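Local coordinates for protein putative prolyl-tRNA synthetase (Leishmania major, PDB 5XIL) that probably charges tRNA(Pro) with L-proline using ATP, represented here by its class II catalytic core, its anticodon-binding domain and its C-terminal zinc-binding domain, at residues 148-153 against 271-276; 183-188 against 262-267; 316-321 against 361-366. All coordinates share one frame; numbering follows the deposited sequence.

Overall arrangement
Two levels of the fold are sampled here. Contacts 1 and 2 lie in the core of the class II catalytic domain, their centres 13 Å apart, and share a continuous element: strand 253-265 of contact 2 runs straight into helix 267-276 of contact 1. R267, at that junction, probably bonds back to the backbone of I151, and V271 packs on Y186, so the two meet directly. Contact 3 lies on the surface of the anticodon-binding domain, its nearest atoms about 22 Å from either. The chemistry follows the place: aliphatic and aromatic groups mesh in the buried pair, whereas two arginines meet beside a shared water on the surface.

Contact 1. Residues 148-153 against 271-276; sequences TPFIRT and VMIMVH
F150 and I151 meet I273, M274 and V271 in a buried, largely apolar contact, where the loop between strands 131-139 and 156-165 rests on the flank of helix 267-276. The closest approach is between I151 and M274, whose side chains reach toward each other tip to tip. I151 CG1 lies 3.5 Å from M274 CE, tighter than ordinary van der Waals packing, and I151 CD1 is 3.8 Å from the same methyl. M274 gets there because CG stands beside the backbone N (chi1 -72°) and the chain runs out fully extended, so that CE is projected off the helix and SD passes 4.1 Å from I151 CD1. I151 CD1 also lies 3.9 Å from V271 N, bringing the isoleucine up against the helix backbone as well as its side chains. In class II synthetases this pairing is that of the motif 2 loop with the motif 3 helix, the two elements that border the ATP pocket. Within the loop T148 O accepts from both I151 N and R152 N, the pattern of a classic beta bulge. F150, just before I151, has a positive phi and its CB points toward the helix; I273 CD1 comes obliquely to the ring, 4.0 Å from F150 CD2, with the two side chains crossing at roughly a right angle. Y17 of helix 13-23 closes over the same patch, touching F150, I273 and M274 while its hydroxyl bonds to P149 O. The side chain of M274 also lies about 3 Å from a bound acetate, probably from the crystallisation liquor, and is about 8 Å from that of E219, a magnesium ligand.

Contact 2. Residues 183-188 against 262-267; sequences ASVYEQ and WGLSTR
V185 is the first residue of 183-188 to touch strand 253-265, its CB pointing at L264 across a CA separation of 9.5 Å. L264 answers with CD1, which sits 4.3 Å from V185 CB and about equally far from both valine methyls, so the leucine tip nests against the fork rather than against one branch. That reach comes from a leucine whose CG is anti to its own backbone N (chi1 179°). Y186 follows, within a wider pi-type turn of helix 168-189. Its ring runs past the end of the strand, and OH comes 4.5 Å from R267 C, where motif 3 of the class II core passes from strand to helix. The hydroxyl is not held by this segment but bonds to the carbonyl O of G227, while R267 sends its guanidinium to Q226 O and, probably, I151 O. At this junction S265 OG accepts from R267 N at 3.1 Å with an angle of 160°, a capping bond at the start of helix 267-276. W46 and V49 of helix 40-60 also pack on L264. Since the segments themselves meet through loose packing without a bond between them, while the polar ends of Y186 and R267 go to neighbouring backbone carbonyls, shape rather than directed bonding fits helix to strand, and the hydrogen bonds around it help to position the tyrosine hydroxyl and the guanidinium.

Contact 3. Residues 316-321 against 361-366; sequences CWRLES and RELAER
R318 and R366 meet across a surface contact between helix 306-325 and the C-terminal end of helix 360-365 in the anticodon-binding domain, and the path of R318 shows how two cations can come so near. Its CB points toward helix 360-365, and CG is anti to the backbone N (chi1 179°), carrying the chain outward from helix 306-325; on the way the side chain also brushes W383. A bend at chi3 then turns the guanidinium. NE donates to a water 3.1 Å away, and that same water accepts from R366 NH2 at 2.8 Å. At the tip, R318 NH2 lies 3.9 Å from R366 NH1 and, more loosely, 4.5 Å from L363 CD1. Both partners stand at the edge of the R318 group, near its plane. The two guanidinium planes are only 2° apart, so these groups meet edge to edge, nearly coplanar, and do not stack. The shared water takes a donor from each and presents its oxygen to both, which would probably soften the repulsion between the like charges. R366 has further support: its NE bonds to the carbonyl O of W383, whose ring engages it in a cation-pi interaction. Its backbone ends helix 360-365 in a Schellman motif, with positive phi and R366 N bonded to L363 O at 3.1 Å. L363, leaning on E311, L312 and S315, fastens helix 360-365 to helix 306-325, while C316 and L319 of the longer helix face inward onto strands 293-297 and 354-358, which lie side by side in the mixed sheet of this domain.

Contact 1. Residues 148-153 against 271-276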
loop_
_atom_site.group_PDB
_atom_site.type_symbol
_atom_site.label_atom_id
_atom_site.label_comp_id
_atom_site.label_asym_id
_atom_site.label_seq_id
_atom_site.Cartn_x
_atom_site.Cartn_y
_atom_site.Cartn_z
ATOM N N THR A 148 -7.961 -4.455 -23.434
ATOM C CA THR A 148 -7.922 -5.841 -22.869
ATOM C C THR A 148 -7.715 -5.750 -21.328
ATOM O O THR A 148 -6.710 -5.209 -20.882
ATOM C CB THR A 148 -6.776 -6.699 -23.460
ATOM O OG1 THR A 148 -6.737 -6.613 -24.898
ATOM C CG2 THR A 148 -6.973 -8.151 -23.063
ATOM N N PRO A 149 -8.692 -6.188 -20.528
ATOM C CA PRO A 149 -8.463 -6.060 -19.072
ATOM C C PRO A 149 -7.100 -6.587 -18.640
ATOM O O PRO A 149 -6.593 -7.608 -19.169
ATOM C CB PRO A 149 -9.570 -6.897 -18.455
ATOM C CG PRO A 149 -10.661 -6.954 -19.538
ATOM C CD PRO A 149 -9.898 -6.982 -20.837
ATOM N N PHE A 150 -6.450 -5.794 -17.793
ATOM C CA PHE A 150 -5.099 -6.035 -17.270
ATOM C C PHE A 150 -4.020 -6.128 -18.286
ATOM O O PHE A 150 -2.939 -6.626 -17.933
ATOM C CB PHE A 150 -5.002 -7.363 -16.513
ATOM C CG PHE A 150 -5.981 -7.519 -15.417
ATOM C CD1 PHE A 150 -6.030 -6.596 -14.420
ATOM C CD2 PHE A 150 -6.817 -8.572 -15.382
ATOM C CE1 PHE A 150 -6.896 -6.724 -13.348
ATOM C CE2 PHE A 150 -7.708 -8.726 -14.333
ATOM C CZ PHE A 150 -7.747 -7.769 -13.297
ATOM N N ILE A 151 -4.293 -5.877 -19.546
ATOM C CA ILE A 151 -3.226 -5.893 -20.517
ATOM C C ILE A 151 -3.049 -4.473 -21.009
ATOM O O ILE A 151 -1.986 -3.863 -20.732
ATOM C CB ILE A 151 -3.460 -6.885 -21.651
ATOM C CG1 ILE A 151 -3.423 -8.316 -21.076
ATOM C CG2 ILE A 151 -2.335 -6.736 -22.677
ATOM C CD1 ILE A 151 -2.065 -8.710 -20.450
ATOM N N ARG A 152 -4.095 -3.953 -21.631
ATOM C CA ARG A 152 -4.132 -2.565 -22.159
ATOM C C ARG A 152 -5.483 -1.969 -21.866
ATOM O O ARG A 152 -6.492 -2.367 -22.433
ATOM C CB ARG A 152 -3.972 -2.553 -23.674
ATOM C CG ARG A 152 -3.135 -1.394 -24.222
ATOM C CD ARG A 152 -1.846 -1.954 -24.796
ATOM N NE ARG A 152 -2.206 -3.096 -25.645
ATOM C CZ ARG A 152 -1.464 -4.179 -25.862
ATOM N NH1 ARG A 152 -0.263 -4.292 -25.308
ATOM N NH2 ARG A 152 -1.932 -5.143 -26.658
ATOM N N THR A 153 -5.508 -1.015 -20.958
ATOM C CA THR A 153 -6.774 -0.464 -20.498
ATOM C C THR A 153 -6.624 1.000 -20.363
ATOM O O THR A 153 -5.485 1.504 -20.267
ATOM C CB THR A 153 -7.188 -1.059 -19.136
ATOM O OG1 THR A 153 -6.264 -0.623 -18.122
ATOM C CG2 THR A 153 -7.116 -2.523 -19.216
ATOM N N VAL A 271 -0.594 -10.833 -17.531
ATOM C CA VAL A 271 0.465 -11.746 -17.937
ATOM C C VAL A 271 0.345 -13.075 -17.173
ATOM O O VAL A 271 0.373 -14.154 -17.737
ATOM C CB VAL A 271 1.865 -11.141 -17.746
ATOM C CG1 VAL A 271 2.981 -12.149 -17.992
ATOM C CG2 VAL A 271 2.095 -9.952 -18.716
ATOM N N MET A 272 0.181 -12.942 -15.887
ATOM C CA MET A 272 0.025 -14.099 -14.980
ATOM C C MET A 272 -1.115 -15.019 -15.397
ATOM O O MET A 272 -0.920 -16.226 -15.485
ATOM C CB MET A 272 -0.117 -13.582 -13.541
ATOM C CG MET A 272 -0.295 -14.711 -12.523
ATOM S SD MET A 272 -0.906 -14.060 -10.949
ATOM C CE MET A 272 -2.526 -13.570 -11.255
ATOM N N ILE A 273 -2.262 -14.445 -15.688
ATOM C CA ILE A 273 -3.423 -15.186 -16.190
ATOM C C ILE A 273 -3.158 -15.880 -17.491
ATOM O O ILE A 273 -3.390 -17.086 -17.637
ATOM C CB ILE A 273 -4.615 -14.250 -16.340
ATOM C CG1 ILE A 273 -5.111 -13.728 -14.977
ATOM C CG2 ILE A 273 -5.781 -14.952 -17.064
ATOM C CD1 ILE A 273 -5.924 -12.475 -15.114
ATOM N N MET A 274 -2.543 -15.149 -18.404
ATOM C CA MET A 274 -2.280 -15.670 -19.731
ATOM C C MET A 274 -1.237 -16.770 -19.700
ATOM O O MET A 274 -1.271 -17.727 -20.541
ATOM C CB MET A 274 -1.782 -14.524 -20.622
ATOM C CG MET A 274 -2.859 -13.563 -20.962
ATOM S SD MET A 274 -2.446 -12.402 -22.215
ATOM C CE MET A 274 -4.024 -11.570 -22.079
ATOM N N VAL A 275 -0.286 -16.657 -18.782
ATOM C CA VAL A 275 0.794 -17.638 -18.698
ATOM C C VAL A 275 0.336 -18.949 -18.028
ATOM O O VAL A 275 0.650 -20.056 -18.495
ATOM C CB VAL A 275 2.043 -17.036 -18.008
ATOM C CG1 VAL A 275 3.084 -18.119 -17.731
ATOM C CG2 VAL A 275 2.660 -15.946 -18.889
ATOM N N HIS A 276 -0.440 -18.849 -16.966
ATOM C CA HIS A 276 -0.736 -20.042 -16.154
ATOM C C HIS A 276 -2.100 -20.643 -16.303
ATOM O O HIS A 276 -2.316 -21.814 -15.909
ATOM C CB HIS A 276 -0.544 -19.696 -14.677
ATOM C CG HIS A 276 0.850 -19.376 -14.305
ATOM N ND1 HIS A 276 1.901 -20.260 -14.426
ATOM C CD2 HIS A 276 1.353 -18.271 -13.756
ATOM C CE1 HIS A 276 2.987 -19.699 -13.958
ATOM N NE2 HIS A 276 2.683 -18.468 -13.594
#

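Contact 2. Residues 183-188 against 262-267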
loop_
_atom_site.group_PDB
_atom_site.type_symbol
_atom_site.label_atom_id
_atom_site.label_comp_id
_atom_site.label_asym_id
_atom_site.label_seq_id
_atom_site.Cartn_x
_atom_site.Cartn_y
_atom_site.Cartn_z
ATOM N N ALA A 183 11.988 -8.326 -12.333
ATOM C CA ALA A 183 12.193 -9.718 -12.659
ATOM C C ALA A 183 11.718 -10.576 -11.481
ATOM O O ALA A 183 11.104 -11.641 -11.704
ATOM C CB ALA A 183 13.649 -10.041 -12.981
ATOM N N SER A 184 12.088 -10.171 -10.286
ATOM C CA SER A 184 11.725 -10.909 -9.077
ATOM C C SER A 184 10.233 -10.927 -8.826
ATOM O O SER A 184 9.688 -11.929 -8.401
ATOM C CB SER A 184 12.414 -10.389 -7.851
ATOM O OG SER A 184 13.793 -10.415 -8.070
ATOM N N VAL A 185 9.562 -9.828 -9.060
ATOM C CA VAL A 185 8.081 -9.833 -9.113
ATOM C C VAL A 185 7.510 -10.965 -9.939
ATOM O O VAL A 185 6.736 -11.798 -9.428
ATOM C CB VAL A 185 7.457 -8.474 -9.515
ATOM C CG1 VAL A 185 5.947 -8.581 -9.686
ATOM C CG2 VAL A 185 7.784 -7.440 -8.458
ATOM N N TYR A 186 7.895 -11.029 -11.207
ATOM C CA TYR A 186 7.371 -12.026 -12.096
ATOM C C TYR A 186 7.775 -13.435 -11.654
ATOM O O TYR A 186 6.916 -14.300 -11.509
ATOM C CB TYR A 186 7.906 -11.802 -13.517
ATOM C CG TYR A 186 7.079 -10.757 -14.242
ATOM C CD1 TYR A 186 5.816 -11.094 -14.717
ATOM C CD2 TYR A 186 7.500 -9.458 -14.431
ATOM C CE1 TYR A 186 5.012 -10.204 -15.371
ATOM C CE2 TYR A 186 6.710 -8.514 -15.093
ATOM C CZ TYR A 186 5.487 -8.909 -15.633
ATOM O OH TYR A 186 4.574 -8.057 -16.243
ATOM N N GLU A 187 9.040 -13.598 -11.347
ATOM C CA GLU A 187 9.564 -14.939 -11.055
ATOM C C GLU A 187 9.137 -15.495 -9.664
ATOM O O GLU A 187 8.642 -16.655 -9.559
ATOM C CB GLU A 187 11.091 -14.979 -11.197
ATOM C CG GLU A 187 11.632 -14.816 -12.593
ATOM C CD GLU A 187 13.140 -14.572 -12.659
ATOM O OE1 GLU A 187 13.717 -14.143 -11.687
ATOM O OE2 GLU A 187 13.756 -14.716 -13.740
ATOM N N GLN A 188 9.342 -14.666 -8.649
ATOM C CA GLN A 188 9.214 -15.087 -7.256
ATOM C C GLN A 188 7.800 -14.964 -6.791
ATOM O O GLN A 188 7.358 -15.814 -6.017
ATOM C CB GLN A 188 10.146 -14.312 -6.356
ATOM C CG GLN A 188 11.562 -14.574 -6.737
ATOM C CD GLN A 188 12.519 -13.820 -5.881
ATOM O OE1 GLN A 188 12.218 -13.415 -4.732
ATOM N NE2 GLN A 188 13.682 -13.590 -6.427
ATOM N N TRP A 262 11.221 4.337 -13.958
ATOM C CA TRP A 262 10.921 2.928 -13.980
ATOM C C TRP A 262 9.522 2.722 -13.530
ATOM O O TRP A 262 9.090 3.433 -12.648
ATOM C CB TRP A 262 11.955 2.167 -13.129
ATOM C CG TRP A 262 12.514 2.903 -11.913
ATOM C CD1 TRP A 262 13.597 3.762 -11.896
ATOM C CD2 TRP A 262 12.061 2.857 -10.568
ATOM N NE1 TRP A 262 13.795 4.268 -10.670
ATOM C CE2 TRP A 262 12.920 3.703 -9.813
ATOM C CE3 TRP A 262 11.089 2.108 -9.888
ATOM C CZ2 TRP A 262 12.808 3.859 -8.436
ATOM C CZ3 TRP A 262 10.961 2.289 -8.533
ATOM C CH2 TRP A 262 11.828 3.155 -7.818
ATOM N N GLY A 263 8.772 1.819 -14.172
ATOM C CA GLY A 263 7.431 1.538 -13.785
ATOM C C GLY A 263 7.037 0.064 -13.993
ATOM O O GLY A 263 7.542 -0.599 -14.884
ATOM N N LEU A 264 6.075 -0.373 -13.191
ATOM C CA LEU A 264 5.464 -1.716 -13.289
ATOM C C LEU A 264 3.988 -1.541 -12.926
ATOM O O LEU A 264 3.674 -0.834 -11.940
ATOM C CB LEU A 264 6.156 -2.672 -12.324
ATOM C CG LEU A 264 5.637 -4.110 -12.266
ATOM C CD1 LEU A 264 6.772 -5.068 -12.037
ATOM C CD2 LEU A 264 4.621 -4.256 -11.124
ATOM N N SER A 265 3.092 -2.151 -13.696
ATOM C CA SER A 265 1.658 -1.914 -13.576
ATOM C C SER A 265 0.859 -3.231 -13.392
ATOM O O SER A 265 1.437 -4.281 -13.416
ATOM C CB SER A 265 1.158 -1.234 -14.821
ATOM O OG SER A 265 1.014 -2.126 -15.921
ATOM N N THR A 266 -0.459 -3.099 -13.296
ATOM C CA THR A 266 -1.364 -4.235 -13.195
ATOM C C THR A 266 -1.386 -5.098 -14.454
ATOM O O THR A 266 -2.044 -6.158 -14.476
ATOM C CB THR A 266 -2.773 -3.750 -12.887
ATOM O OG1 THR A 266 -3.026 -2.599 -13.651
ATOM C CG2 THR A 266 -2.848 -3.415 -11.435
ATOM N N ARG A 267 -0.642 -4.699 -15.487
ATOM C CA ARG A 267 -0.355 -5.621 -16.545
ATOM C C ARG A 267 0.230 -6.965 -16.024
ATOM O O ARG A 267 0.023 -8.028 -16.651
ATOM C CB ARG A 267 0.580 -5.021 -17.597
ATOM C CG ARG A 267 1.196 -6.086 -18.491
ATOM C CD ARG A 267 2.116 -5.521 -19.496
ATOM N NE ARG A 267 1.272 -4.841 -20.451
ATOM C CZ ARG A 267 1.712 -4.363 -21.583
ATOM N NH1 ARG A 267 2.985 -4.500 -21.884
ATOM N NH2 ARG A 267 0.857 -3.760 -22.397
#

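Contact 3. Residues 316-321 against 361-366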
loop_
_atom_site.group_PDB
_atom_site.type_symbol
_atom_site.label_atom_id
_atom_site.label_comp_id
_atom_site.label_asym_id
_atom_site.label_seq_id
_atom_site.Cartn_x
_atom_site.Cartn_y
_atom_site.Cartn_z
ATOM N N CYS A 316 -13.974 -29.518 9.433
ATOM C CA CYS A 316 -13.576 -28.584 8.376
ATOM C C CYS A 316 -13.130 -27.247 8.955
ATOM O O CYS A 316 -12.086 -26.718 8.631
ATOM C CB CYS A 316 -14.716 -28.368 7.403
ATOM S SG CYS A 316 -15.104 -29.765 6.344
ATOM N N TRP A 317 -13.912 -26.743 9.885
ATOM C CA TRP A 317 -13.601 -25.525 10.580
ATOM C C TRP A 317 -12.320 -25.681 11.361
ATOM O O TRP A 317 -11.524 -24.833 11.401
ATOM C CB TRP A 317 -14.723 -25.162 11.553
ATOM C CG TRP A 317 -15.950 -24.619 10.936
ATOM C CD1 TRP A 317 -17.205 -25.023 11.171
ATOM C CD2 TRP A 317 -16.042 -23.543 10.002
ATOM N NE1 TRP A 317 -18.094 -24.280 10.456
ATOM C CE2 TRP A 317 -17.401 -23.362 9.718
ATOM N N ARG A 318 -12.159 -26.805 12.007
ATOM C CA ARG A 318 -10.964 -26.996 12.766
ATOM C C ARG A 318 -9.721 -27.001 11.889
ATOM O O ARG A 318 -8.659 -26.507 12.272
ATOM C CB ARG A 318 -11.059 -28.326 13.511
ATOM C CG ARG A 318 -9.847 -28.657 14.346
ATOM C CD ARG A 318 -10.239 -29.710 15.391
ATOM N NE ARG A 318 -10.526 -31.057 14.833
ATOM C CZ ARG A 318 -11.730 -31.647 14.715
ATOM N NH1 ARG A 318 -12.866 -31.041 15.094
ATOM N NH2 ARG A 318 -11.807 -32.888 14.206
ATOM N N LEU A 319 -9.826 -27.683 10.786
ATOM C CA LEU A 319 -8.727 -27.736 9.838
ATOM C C LEU A 319 -8.368 -26.335 9.330
ATOM O O LEU A 319 -7.213 -25.941 9.287
ATOM C CB LEU A 319 -9.065 -28.707 8.702
ATOM C CG LEU A 319 -7.989 -28.747 7.585
ATOM C CD1 LEU A 319 -6.676 -29.226 8.179
ATOM C CD2 LEU A 319 -8.325 -29.631 6.392
ATOM N N GLU A 320 -9.373 -25.596 8.978
ATOM C CA GLU A 320 -9.206 -24.219 8.552
ATOM C C GLU A 320 -8.408 -23.451 9.580
ATOM O O GLU A 320 -7.448 -22.721 9.264
ATOM C CB GLU A 320 -10.542 -23.564 8.342
ATOM C CG GLU A 320 -10.401 -22.125 7.874
ATOM C CD GLU A 320 -11.720 -21.393 7.732
ATOM O OE1 GLU A 320 -12.818 -21.973 7.569
ATOM O OE2 GLU A 320 -11.637 -20.187 7.762
ATOM N N SER A 321 -8.808 -23.630 10.835
ATOM C CA SER A 321 -8.192 -22.897 11.919
ATOM C C SER A 321 -6.744 -23.282 12.091
ATOM O O SER A 321 -5.905 -22.425 12.321
ATOM C CB SER A 321 -9.022 -23.023 13.204
ATOM O OG SER A 321 -8.245 -22.369 14.203
ATOM N N ARG A 361 -14.050 -40.934 5.557
ATOM C CA ARG A 361 -12.805 -41.679 5.629
ATOM C C ARG A 361 -11.550 -40.833 5.917
ATOM O O ARG A 361 -10.577 -41.285 6.542
ATOM C CB ARG A 361 -12.608 -42.594 4.377
ATOM C CG ARG A 361 -13.641 -43.732 4.180
ATOM C CD ARG A 361 -14.025 -44.519 5.486
ATOM N NE ARG A 361 -12.910 -45.239 6.140
ATOM C CZ ARG A 361 -12.878 -45.601 7.435
ATOM N NH1 ARG A 361 -13.894 -45.303 8.261
ATOM N NH2 ARG A 361 -11.811 -46.246 7.929
ATOM N N GLU A 362 -11.567 -39.572 5.486
ATOM C CA GLU A 362 -10.478 -38.672 5.766
ATOM C C GLU A 362 -10.529 -38.349 7.205
ATOM O O GLU A 362 -9.514 -38.230 7.870
ATOM C CB GLU A 362 -10.653 -37.352 4.964
ATOM C CG GLU A 362 -10.335 -37.509 3.490
ATOM C CD GLU A 362 -11.311 -38.322 2.643
ATOM O OE1 GLU A 362 -10.812 -39.091 1.801
ATOM O OE2 GLU A 362 -12.537 -38.254 2.762
ATOM N N LEU A 363 -11.721 -38.189 7.729
ATOM C CA LEU A 363 -11.823 -37.986 9.136
ATOM C C LEU A 363 -11.325 -39.243 9.933
ATOM O O LEU A 363 -10.458 -39.145 10.795
ATOM C CB LEU A 363 -13.266 -37.680 9.452
ATOM C CG LEU A 363 -13.612 -37.288 10.868
ATOM C CD1 LEU A 363 -12.660 -36.286 11.461
ATOM C CD2 LEU A 363 -15.046 -36.770 10.830
ATOM N N ALA A 364 -11.831 -40.407 9.575
ATOM C CA ALA A 364 -11.539 -41.638 10.331
ATOM C C ALA A 364 -10.074 -42.005 10.270
ATOM O O ALA A 364 -9.479 -42.449 11.271
ATOM C CB ALA A 364 -12.360 -42.766 9.788
ATOM N N GLU A 365 -9.465 -41.829 9.108
ATOM C CA GLU A 365 -8.052 -42.103 8.944
ATOM C C GLU A 365 -7.094 -40.951 9.241
ATOM O O GLU A 365 -5.881 -41.146 9.137
ATOM C CB GLU A 365 -7.766 -42.644 7.514
ATOM C CG GLU A 365 -8.531 -43.861 7.082
ATOM C CD GLU A 365 -8.131 -45.148 7.818
ATOM O OE1 GLU A 365 -7.066 -45.197 8.489
ATOM O OE2 GLU A 365 -8.899 -46.109 7.679
ATOM N N ARG A 366 -7.614 -39.789 9.628
ATOM C CA ARG A 366 -6.749 -38.648 9.893
ATOM C C ARG A 366 -5.814 -38.573 8.700
ATOM O O ARG A 366 -4.598 -38.717 8.828
ATOM C CB ARG A 366 -5.956 -38.854 11.182
ATOM C CG ARG A 366 -6.792 -38.756 12.447
ATOM C CD ARG A 366 -7.614 -37.477 12.467
ATOM N NE ARG A 366 -6.802 -36.311 12.802
ATOM C CZ ARG A 366 -7.288 -35.182 13.307
ATOM N NH1 ARG A 366 -8.587 -35.063 13.538
ATOM N NH2 ARG A 366 -6.475 -34.171 13.581
HETATM O O HOH W 1 -7.485 -31.838 14.768
#